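PDB 1FR3: Molybdate/tungstate binding protein from Sporomusa ovata, which binds molybdate and tungstate oxyanions between the subunits of a hexamer, and probably serves in molybdate storage and homeostasis. Local coordinates for residues V17-I25 with A36-A44. Sequence-based numbering, arbitrary orientation.
Sequences VKGTVMAKI and AAITIDSVA. With WO4 (tungstate(VI)ion), chain R; WO4 (tungstate(VI)ion), chain N.
Strands 22-25 and 36-39 pair antiparallel, with Ile25 and Ala36 exchanging two backbone bonds and Ala23 and Ile38 two more. They form a beta hairpin of the OB-like TOBE (Mop) domain. One further bond, Ile40 N to Val21 O at 2.9 Å, ties the first turn of helix 40-46 to the turn before strand 22-25. On one face Ala23, Ile25 and Ile38 pack under the helix. Val43 CG2 sits 3.6 Å from Ala23 CB and also meets Ile25 CD1. Ile25 and Ile38 cross at about a right angle, and Leu48 covers both. Ile40 lies against the turn, with CG2 near Gly19 O and Met22 O. Met22, bent at chi2 and chi3, folds its CE back to 3.4 Å from Ile38 O.

Each segment also serves a tungstate. Thr20, Val21 and Met22 offer backbone N-H groups to one ion, joined by Val21 and Met22 of two other subunits. At the second ion, Thr39 N and OG1 both donate to O1, and Lys59 of another subunit also binds. Chi1 of 64° sets OG1 between its own N and carbonyl carbon, facing the anion. A valine at Thr39 would probably cost the tungstate a hydroxyl donor and leave the helix without its side-chain N-cap. That capping bond runs from Ser42 N to Thr39 OG1, 3.3 Å long.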
loop_
_atom_site.group_PDB
_atom_site.type_symbol
_atom_site.label_atom_id
_atom_site.label_comp_id
_atom_site.label_asym_id
_atom_site.label_seq_id
_atom_site.Cartn_x
_atom_site.Cartn_y
_atom_site.Cartn_z
ATOM N N VAL A 17 1.570 -0.734 21.541
ATOM C CA VAL A 17 1.779 -2.152 21.829
ATOM C C VAL A 17 2.934 -2.619 20.940
ATOM O O VAL A 17 2.843 -2.508 19.715
ATOM C CB VAL A 17 0.535 -3.015 21.613
ATOM C CG1 VAL A 17 0.822 -4.492 21.861
ATOM C CG2 VAL A 17 -0.597 -2.556 22.534
ATOM N N LYS A 18 4.015 -3.085 21.545
ATOM C CA LYS A 18 5.205 -3.490 20.813
ATOM C C LYS A 18 5.317 -4.991 20.602
ATOM O O LYS A 18 5.286 -5.748 21.574
ATOM C CB LYS A 18 6.437 -3.022 21.608
ATOM C CG LYS A 18 6.532 -1.520 21.799
ATOM C CD LYS A 18 7.796 -1.152 22.567
ATOM C CE LYS A 18 7.870 0.346 22.819
ATOM N NZ LYS A 18 9.152 0.733 23.475
ATOM N N GLY A 19 5.476 -5.413 19.354
ATOM C CA GLY A 19 5.649 -6.831 19.039
ATOM C C GLY A 19 7.138 -7.043 18.756
ATOM O O GLY A 19 7.935 -6.176 19.102
ATOM N N THR A 20 7.491 -8.151 18.113
ATOM C CA THR A 20 8.902 -8.398 17.817
ATOM C C THR A 20 9.378 -7.560 16.635
ATOM O O THR A 20 10.530 -7.122 16.585
ATOM C CB THR A 20 9.146 -9.891 17.520
ATOM O OG1 THR A 20 8.713 -10.647 18.661
ATOM C CG2 THR A 20 10.616 -10.176 17.265
ATOM N N VAL A 21 8.474 -7.350 15.680
ATOM C CA VAL A 21 8.819 -6.596 14.475
ATOM C C VAL A 21 7.963 -5.350 14.299
ATOM O O VAL A 21 8.483 -4.271 14.008
ATOM C CB VAL A 21 8.656 -7.510 13.245
ATOM C CG1 VAL A 21 8.774 -6.739 11.940
ATOM C CG2 VAL A 21 9.692 -8.627 13.321
ATOM N N MET A 22 6.666 -5.502 14.523
ATOM C CA MET A 22 5.712 -4.418 14.372
ATOM C C MET A 22 5.237 -3.836 15.696
ATOM O O MET A 22 5.308 -4.462 16.750
ATOM C CB MET A 22 4.493 -4.919 13.580
ATOM C CG MET A 22 4.840 -5.464 12.203
ATOM S SD MET A 22 5.609 -4.284 11.090
ATOM C CE MET A 22 4.272 -3.119 10.823
ATOM N N ALA A 23 4.693 -2.627 15.620
ATOM C CA ALA A 23 4.132 -1.947 16.780
ATOM C C ALA A 23 2.779 -1.348 16.404
ATOM O O ALA A 23 2.627 -0.838 15.290
ATOM C CB ALA A 23 5.056 -0.845 17.270
ATOM N N LYS A 24 1.813 -1.463 17.297
ATOM C CA LYS A 24 0.498 -0.866 17.084
ATOM C C LYS A 24 0.496 0.502 17.753
ATOM O O LYS A 24 0.753 0.596 18.953
ATOM C CB LYS A 24 -0.610 -1.741 17.681
ATOM C CG LYS A 24 -1.984 -1.086 17.619
ATOM C CD LYS A 24 -3.092 -1.941 18.188
ATOM C CE LYS A 24 -2.945 -2.245 19.664
ATOM N NZ LYS A 24 -4.186 -2.859 20.232
ATOM N N ILE A 25 0.203 1.558 16.997
ATOM C CA ILE A 25 0.161 2.906 17.549
ATOM C C ILE A 25 -1.310 3.338 17.544
ATOM O O ILE A 25 -1.887 3.474 16.466
ATOM C CB ILE A 25 0.980 3.924 16.740
ATOM C CG1 ILE A 25 2.365 3.395 16.370
ATOM C CG2 ILE A 25 1.110 5.242 17.498
ATOM C CD1 ILE A 25 3.257 2.965 17.499
ATOM N N ALA A 36 -2.245 2.784 13.653
ATOM C CA ALA A 36 -1.169 2.645 12.680
ATOM C C ALA A 36 -0.319 1.426 13.064
ATOM O O ALA A 36 -0.076 1.192 14.252
ATOM C CB ALA A 36 -0.296 3.893 12.634
ATOM N N ALA A 37 0.103 0.659 12.078
ATOM C CA ALA A 37 1.006 -0.473 12.306
ATOM C C ALA A 37 2.337 -0.119 11.636
ATOM O O ALA A 37 2.404 -0.053 10.407
ATOM C CB ALA A 37 0.430 -1.766 11.791
ATOM N N ILE A 38 3.338 0.156 12.458
ATOM C CA ILE A 38 4.661 0.551 11.974
ATOM C C ILE A 38 5.733 -0.348 12.574
ATOM O O ILE A 38 5.414 -1.199 13.406
ATOM C CB ILE A 38 4.956 2.024 12.301
ATOM C CG1 ILE A 38 5.070 2.256 13.812
ATOM C CG2 ILE A 38 3.866 2.918 11.705
ATOM C CD1 ILE A 38 5.368 3.684 14.212
ATOM N N THR A 39 6.994 -0.180 12.170
ATOM C CA THR A 39 8.025 -1.045 12.765
ATOM C C THR A 39 8.416 -0.574 14.160
ATOM O O THR A 39 8.318 0.604 14.498
ATOM C CB THR A 39 9.283 -1.112 11.881
ATOM O OG1 THR A 39 9.859 0.197 11.832
ATOM C CG2 THR A 39 8.930 -1.581 10.476
ATOM N N ILE A 40 8.901 -1.517 14.973
ATOM C CA ILE A 40 9.374 -1.163 16.313
ATOM C C ILE A 40 10.580 -0.230 16.184
ATOM O O ILE A 40 10.811 0.631 17.033
ATOM C CB ILE A 40 9.683 -2.392 17.170
ATOM C CG1 ILE A 40 10.763 -3.285 16.554
ATOM C CG2 ILE A 40 8.408 -3.206 17.381
ATOM C CD1 ILE A 40 11.319 -4.288 17.551
ATOM N N ASP A 41 11.318 -0.356 15.087
ATOM C CA ASP A 41 12.462 0.500 14.813
ATOM C C ASP A 41 12.035 1.967 14.796
ATOM O O ASP A 41 12.722 2.840 15.318
ATOM C CB ASP A 41 13.084 0.129 13.465
ATOM C CG ASP A 41 13.534 -1.328 13.426
ATOM O OD1 ASP A 41 12.629 -2.191 13.475
ATOM O OD2 ASP A 41 14.749 -1.575 13.325
ATOM N N SER A 42 10.876 2.222 14.185
ATOM C CA SER A 42 10.353 3.588 14.104
ATOM C C SER A 42 9.931 4.111 15.470
ATOM O O SER A 42 10.083 5.298 15.758
ATOM C CB SER A 42 9.177 3.630 13.126
ATOM O OG SER A 42 9.617 3.441 11.794
ATOM N N VAL A 43 9.371 3.241 16.312
ATOM C CA VAL A 43 8.993 3.666 17.664
ATOM C C VAL A 43 10.227 4.168 18.414
ATOM O O VAL A 43 10.188 5.203 19.073
ATOM C CB VAL A 43 8.315 2.525 18.436
ATOM C CG1 VAL A 43 8.116 2.895 19.899
ATOM C CG2 VAL A 43 6.974 2.207 17.779
ATOM N N ALA A 44 11.311 3.415 18.281
ATOM C CA ALA A 44 12.583 3.755 18.904
ATOM C C ALA A 44 13.185 5.032 18.329
ATOM O O ALA A 44 13.586 5.928 19.066
ATOM C CB ALA A 44 13.560 2.601 18.713
HETATM W W WO4 R . 7.241 2.032 8.889
HETATM O O1 WO4 R . 8.071 1.887 10.432
HETATM O O2 WO4 R . 6.235 3.490 8.841
HETATM O O3 WO4 R . 6.208 0.642 8.707
HETATM O O4 WO4 R . 8.392 2.136 7.565
HETATM W W WO4 N . 4.646 -9.461 15.213
HETATM O O1 WO4 N . 5.504 -7.980 14.835
HETATM O O2 WO4 N . 2.952 -9.124 15.554
HETATM O O3 WO4 N . 4.816 -10.564 13.866
HETATM O O4 WO4 N . 5.359 -10.182 16.661
HETATM O O HOH W 1 10.995 -4.294 12.974
#